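Long-range contact in surface glycan binding protein B (Bacteroides ovatus, PDB 6E57), which binds mixed-linkage beta-glucan at the cell surface of this human gut symbiont, probably capturing the cereal polysaccharide for uptake: residues Val161-Ile171 with Leu185-Val193. Numbering follows the deposited sequence.
Sequences VTAILLGGNTI and LEYTIPTGV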
ATOM      1  N   VAL A 161       9.028  21.886   9.243  1.00 48.55           N
ATOM      2  CA  VAL A 161       9.101  21.051  10.449  1.00 48.80           C
ATOM      3  C   VAL A 161      10.519  21.105  11.037  1.00 48.35           C
ATOM      4  O   VAL A 161      11.481  20.752  10.367  1.00 49.16           O
ATOM      5  CB  VAL A 161       8.691  19.598  10.143  1.00 47.91           C
ATOM      6  CG1 VAL A 161       8.700  18.740  11.400  1.00 48.32           C
ATOM      7  CG2 VAL A 161       7.336  19.522   9.452  1.00 47.47           C
ATOM      8  N   THR A 162      10.626  21.519  12.306  1.00 49.39           N
ATOM      9  CA  THR A 162      11.903  21.555  13.036  1.00 50.85           C
ATOM     10  C   THR A 162      12.017  20.377  14.016  1.00 49.57           C
ATOM     11  O   THR A 162      13.118  20.063  14.470  1.00 49.49           O
ATOM     12  CB  THR A 162      12.085  22.887  13.774  1.00 53.45           C
ATOM     13  OG1 THR A 162      10.937  23.110  14.592  1.00 55.54           O
ATOM     14  CG2 THR A 162      12.279  24.056  12.834  1.00 55.29           C
ATOM     15  N   ALA A 163      10.889  19.734  14.349  1.00 47.10           N
ATOM     16  CA  ALA A 163      10.893  18.562  15.224  1.00 46.70           C
ATOM     17  C   ALA A 163       9.683  17.665  14.937  1.00 45.74           C
ATOM     18  O   ALA A 163       8.622  18.139  14.533  1.00 44.54           O
ATOM     19  CB  ALA A 163      10.921  18.996  16.668  1.00 46.45           C
ATOM     20  N   ILE A 164       9.876  16.360  15.149  1.00 46.63           N
ATOM     21  CA  ILE A 164       8.814  15.370  15.127  1.00 47.75           C
ATOM     22  C   ILE A 164       8.732  14.742  16.521  1.00 49.31           C
ATOM     23  O   ILE A 164       9.759  14.388  17.097  1.00 50.67           O
ATOM     24  CB  ILE A 164       9.061  14.299  14.046  1.00 48.24           C
ATOM     25  CG1 ILE A 164       9.205  14.910  12.651  1.00 47.91           C
ATOM     26  CG2 ILE A 164       7.962  13.246  14.089  1.00 49.43           C
ATOM     27  CD1 ILE A 164       9.785  13.967  11.627  1.00 47.39           C
ATOM     28  N   LEU A 165       7.507  14.609  17.040  1.00 50.42           N
ATOM     29  CA  LEU A 165       7.252  13.975  18.332  1.00 52.31           C
ATOM     30  C   LEU A 165       6.777  12.537  18.091  1.00 51.91           C
ATOM     31  O   LEU A 165       5.845  12.307  17.320  1.00 51.49           O
ATOM     32  CB  LEU A 165       6.205  14.785  19.107  1.00 53.79           C
ATOM     33  CG  LEU A 165       6.501  16.275  19.282  1.00 54.86           C
ATOM     34  CD1 LEU A 165       5.422  16.943  20.120  1.00 55.57           C
ATOM     35  CD2 LEU A 165       7.873  16.502  19.906  1.00 55.14           C
ATOM     36  N   LEU A 166       7.440  11.583  18.756  1.00 50.69           N
ATOM     37  CA  LEU A 166       7.166  10.164  18.607  1.00 50.91           C
ATOM     38  C   LEU A 166       7.279   9.490  19.978  1.00 53.10           C
ATOM     39  O   LEU A 166       8.384   9.323  20.506  1.00 52.26           O
ATOM     40  CB  LEU A 166       8.163   9.573  17.605  1.00 50.29           C
ATOM     41  CG  LEU A 166       7.748   8.259  16.945  1.00 50.59           C
ATOM     42  CD1 LEU A 166       8.529   8.039  15.659  1.00 51.70           C
ATOM     43  CD2 LEU A 166       7.935   7.081  17.887  1.00 50.93           C
ATOM     44  N   GLY A 167       6.121   9.130  20.543  1.00 55.56           N
ATOM     45  CA  GLY A 167       6.023   8.378  21.791  1.00 58.42           C
ATOM     46  C   GLY A 167       6.924   8.932  22.884  1.00 62.38           C
ATOM     47  O   GLY A 167       7.738   8.203  23.456  1.00 63.52           O
ATOM     48  N   GLY A 168       6.784  10.233  23.161  1.00 64.47           N
ATOM     49  CA  GLY A 168       7.491  10.884  24.259  1.00 66.04           C
ATOM     50  C   GLY A 168       8.827  11.475  23.836  1.00 65.08           C
ATOM     51  O   GLY A 168       9.281  12.444  24.442  1.00 70.56           O
ATOM     52  N   ASN A 169       9.464  10.890  22.813  1.00 63.06           N
ATOM     53  CA  ASN A 169      10.741  11.384  22.296  1.00 60.25           C
ATOM     54  C   ASN A 169      10.488  12.625  21.432  1.00 57.14           C
ATOM     55  O   ASN A 169       9.443  12.748  20.799  1.00 54.41           O
ATOM     56  CB  ASN A 169      11.502  10.313  21.510  1.00 60.02           C
ATOM     57  CG  ASN A 169      11.793   9.077  22.333  1.00 60.41           C
ATOM     58  OD1 ASN A 169      10.872   8.405  22.792  1.00 62.51           O
ATOM     59  ND2 ASN A 169      13.065   8.767  22.521  1.00 58.32           N
ATOM     60  N   THR A 170      11.463  13.538  21.436  1.00 57.57           N
ATOM     61  CA  THR A 170      11.471  14.733  20.603  1.00 55.69           C
ATOM     62  C   THR A 170      12.611  14.598  19.589  1.00 54.91           C
ATOM     63  O   THR A 170      13.774  14.741  19.947  1.00 55.87           O
ATOM     64  CB  THR A 170      11.619  15.997  21.462  1.00 56.27           C
ATOM     65  OG1 THR A 170      10.635  15.964  22.498  1.00 54.78           O
ATOM     66  CG2 THR A 170      11.474  17.274  20.663  1.00 56.27           C
ATOM     67  N   ILE A 171      12.258  14.298  18.333  1.00 55.51           N
ATOM     68  CA  ILE A 171      13.222  14.098  17.247  1.00 55.99           C
ATOM     69  C   ILE A 171      13.514  15.459  16.600  1.00 57.12           C
ATOM     70  O   ILE A 171      12.638  16.038  15.958  1.00 55.72           O
ATOM     71  CB  ILE A 171      12.686  13.076  16.225  1.00 55.48           C
ATOM     72  CG1 ILE A 171      12.325  11.745  16.894  1.00 54.73           C
ATOM     73  CG2 ILE A 171      13.678  12.885  15.089  1.00 55.23           C
ATOM     74  CD1 ILE A 171      11.459  10.844  16.048  1.00 54.54           C
ATOM     75  N   LEU A 185      10.796  14.231   4.185  1.00 42.82           N
ATOM     76  CA  LEU A 185      11.427  14.607   5.435  1.00 43.52           C
ATOM     77  C   LEU A 185      12.087  13.359   6.032  1.00 43.95           C
ATOM     78  O   LEU A 185      11.404  12.419   6.436  1.00 42.55           O
ATOM     79  CB  LEU A 185      10.372  15.200   6.374  1.00 43.28           C
ATOM     80  CG  LEU A 185      10.911  15.943   7.594  1.00 44.39           C
ATOM     81  CD1 LEU A 185      11.675  17.195   7.186  1.00 43.71           C
ATOM     82  CD2 LEU A 185       9.778  16.303   8.543  1.00 45.27           C
ATOM     83  N   GLU A 186      13.424  13.357   6.032  1.00 45.78           N
ATOM     84  CA  GLU A 186      14.227  12.284   6.594  1.00 47.44           C
ATOM     85  C   GLU A 186      14.374  12.535   8.098  1.00 49.59           C
ATOM     86  O   GLU A 186      14.589  13.671   8.517  1.00 52.70           O
ATOM     87  CB  GLU A 186      15.584  12.230   5.890  1.00 50.20           C
ATOM     88  CG  GLU A 186      16.266  10.876   5.952  1.00 54.57           C
ATOM     89  CD  GLU A 186      17.436  10.725   4.993  1.00 60.54           C
ATOM     90  OE1 GLU A 186      18.389  11.530   5.089  1.00 64.67           O
ATOM     91  OE2 GLU A 186      17.385   9.813   4.140  1.00 68.63           O
ATOM     92  N   TYR A 187      14.243  11.472   8.898  1.00 46.58           N
ATOM     93  CA  TYR A 187      14.371  11.561  10.348  1.00 47.55           C
ATOM     94  C   TYR A 187      14.834  10.210  10.901  1.00 48.99           C
ATOM     95  O   TYR A 187      14.555   9.174  10.312  1.00 51.35           O
ATOM     96  CB  TYR A 187      13.053  12.032  10.972  1.00 48.05           C
ATOM     97  CG  TYR A 187      11.910  11.047  10.906  1.00 46.25           C
ATOM     98  CD1 TYR A 187      11.315  10.714   9.699  1.00 45.95           C
ATOM     99  CD2 TYR A 187      11.399  10.469  12.057  1.00 46.59           C
ATOM    100  CE1 TYR A 187      10.258   9.821   9.634  1.00 44.42           C
ATOM    101  CE2 TYR A 187      10.340   9.577  12.009  1.00 45.66           C
ATOM    102  CZ  TYR A 187       9.766   9.252  10.794  1.00 44.44           C
ATOM    103  OH  TYR A 187       8.725   8.370  10.738  1.00 44.41           O
ATOM    104  N   THR A 188      15.553  10.252  12.030  1.00 50.66           N
ATOM    105  CA  THR A 188      16.086   9.065  12.696  1.00 51.83           C
ATOM    106  C   THR A 188      15.164   8.673  13.856  1.00 52.37           C
ATOM    107  O   THR A 188      14.821   9.510  14.692  1.00 54.02           O
ATOM    108  CB  THR A 188      17.512   9.303  13.210  1.00 52.50           C
ATOM    109  OG1 THR A 188      18.291   9.885  12.165  1.00 52.68           O
ATOM    110  CG2 THR A 188      18.182   8.032  13.685  1.00 52.91           C
ATOM    111  N   ILE A 189      14.782   7.392  13.900  1.00 53.18           N
ATOM    112  CA  ILE A 189      14.005   6.836  15.007  1.00 54.73           C
ATOM    113  C   ILE A 189      14.965   6.588  16.170  1.00 58.32           C
ATOM    114  O   ILE A 189      15.998   5.949  15.988  1.00 60.93           O
ATOM    115  CB  ILE A 189      13.274   5.541  14.595  1.00 54.05           C
ATOM    116  CG1 ILE A 189      12.457   5.704  13.309  1.00 51.53           C
ATOM    117  CG2 ILE A 189      12.412   5.030  15.740  1.00 55.24           C
ATOM    118  CD1 ILE A 189      11.316   6.691  13.409  1.00 50.95           C
ATOM    119  N   PRO A 190      14.675   7.084  17.395  1.00 59.97           N
ATOM    120  CA  PRO A 190      15.513   6.782  18.554  1.00 61.70           C
ATOM    121  C   PRO A 190      15.542   5.272  18.834  1.00 61.85           C
ATOM    122  O   PRO A 190      14.560   4.581  18.559  1.00 64.40           O
ATOM    123  CB  PRO A 190      14.854   7.537  19.718  1.00 62.63           C
ATOM    124  CG  PRO A 190      13.967   8.576  19.053  1.00 62.79           C
ATOM    125  CD  PRO A 190      13.549   7.969  17.729  1.00 61.05           C
ATOM    126  N   THR A 191      16.666   4.787  19.373  1.00 63.75           N
ATOM    127  CA  THR A 191      16.868   3.362  19.652  1.00 64.83           C
ATOM    128  C   THR A 191      15.975   2.913  20.819  1.00 65.92           C
ATOM    129  O   THR A 191      15.528   1.767  20.854  1.00 63.92           O
ATOM    130  CB  THR A 191      18.348   3.057  19.925  1.00 65.37           C
ATOM    131  OG1 THR A 191      18.783   3.843  21.035  1.00 65.73           O
ATOM    132  CG2 THR A 191      19.235   3.331  18.729  1.00 64.88           C
ATOM    133  N   GLY A 192      15.711   3.832  21.757  1.00 67.40           N
ATOM    134  CA  GLY A 192      14.967   3.552  22.990  1.00 71.27           C
ATOM    135  C   GLY A 192      13.520   3.141  22.750  1.00 71.10           C
ATOM    136  O   GLY A 192      12.938   2.433  23.574  1.00 74.93           O
ATOM    137  N   VAL A 193      12.936   3.585  21.630  1.00 66.71           N
ATOM    138  CA  VAL A 193      11.511   3.399  21.351  1.00 64.45           C
ATOM    139  C   VAL A 193      11.235   1.909  21.127  1.00 62.67           C
ATOM    140  O   VAL A 193      11.830   1.289  20.249  1.00 64.08           O
ATOM    141  CB  VAL A 193      11.051   4.233  20.140  1.00 64.84           C
ATOM    142  CG1 VAL A 193       9.585   3.986  19.816  1.00 64.80           C
ATOM    143  CG2 VAL A 193      11.312   5.718  20.344  1.00 66.31           C
TER
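Ile164 sets its CD1 methyl over one face of the Tyr187 ring, a CH-pi contact 4.0 Å from the ring centroid and displaced toward CG. Tyr187 CG stands between its own backbone N and carbonyl carbon (chi1 69°), which turns the ring in beneath Ile164. Near the ring plane, at its edge, lie Ile171 CD1, 4.0 Å from Tyr187 CD2, and more loosely Leu166 CD1. Apolar packing continues both ways along the interface. Leu185 CD2 touches both Val161 CB, at 3.8 Å, and Ile164 CD1. Leu166 splits its methyls, CD1 meeting Ile189 CD1 at 3.8 Å and CD2 meeting Val193 CG1 at 4.0 Å. Ile171 CD1 rests on Pro190 CD at 3.9 Å. At the hairpin end, Asn169 lies alongside Pro190 and Val193; an alanine here would probably strip the amide's cover from the outer part of the Pro190 ring and from the Val193 CG2 methyl, while CB stayed near Pro190 CG. Strands 163-166 and 169-171 form a type I' beta hairpin in one sheet; strand 185-188 belongs to another, beside strand 150-154, whose Leu153 also touches Ile164 and Tyr187. Segments 163-166 and 185-188 cross at -52°, consistent with the hydrophobic interior of an immunoglobulin-like beta sandwich.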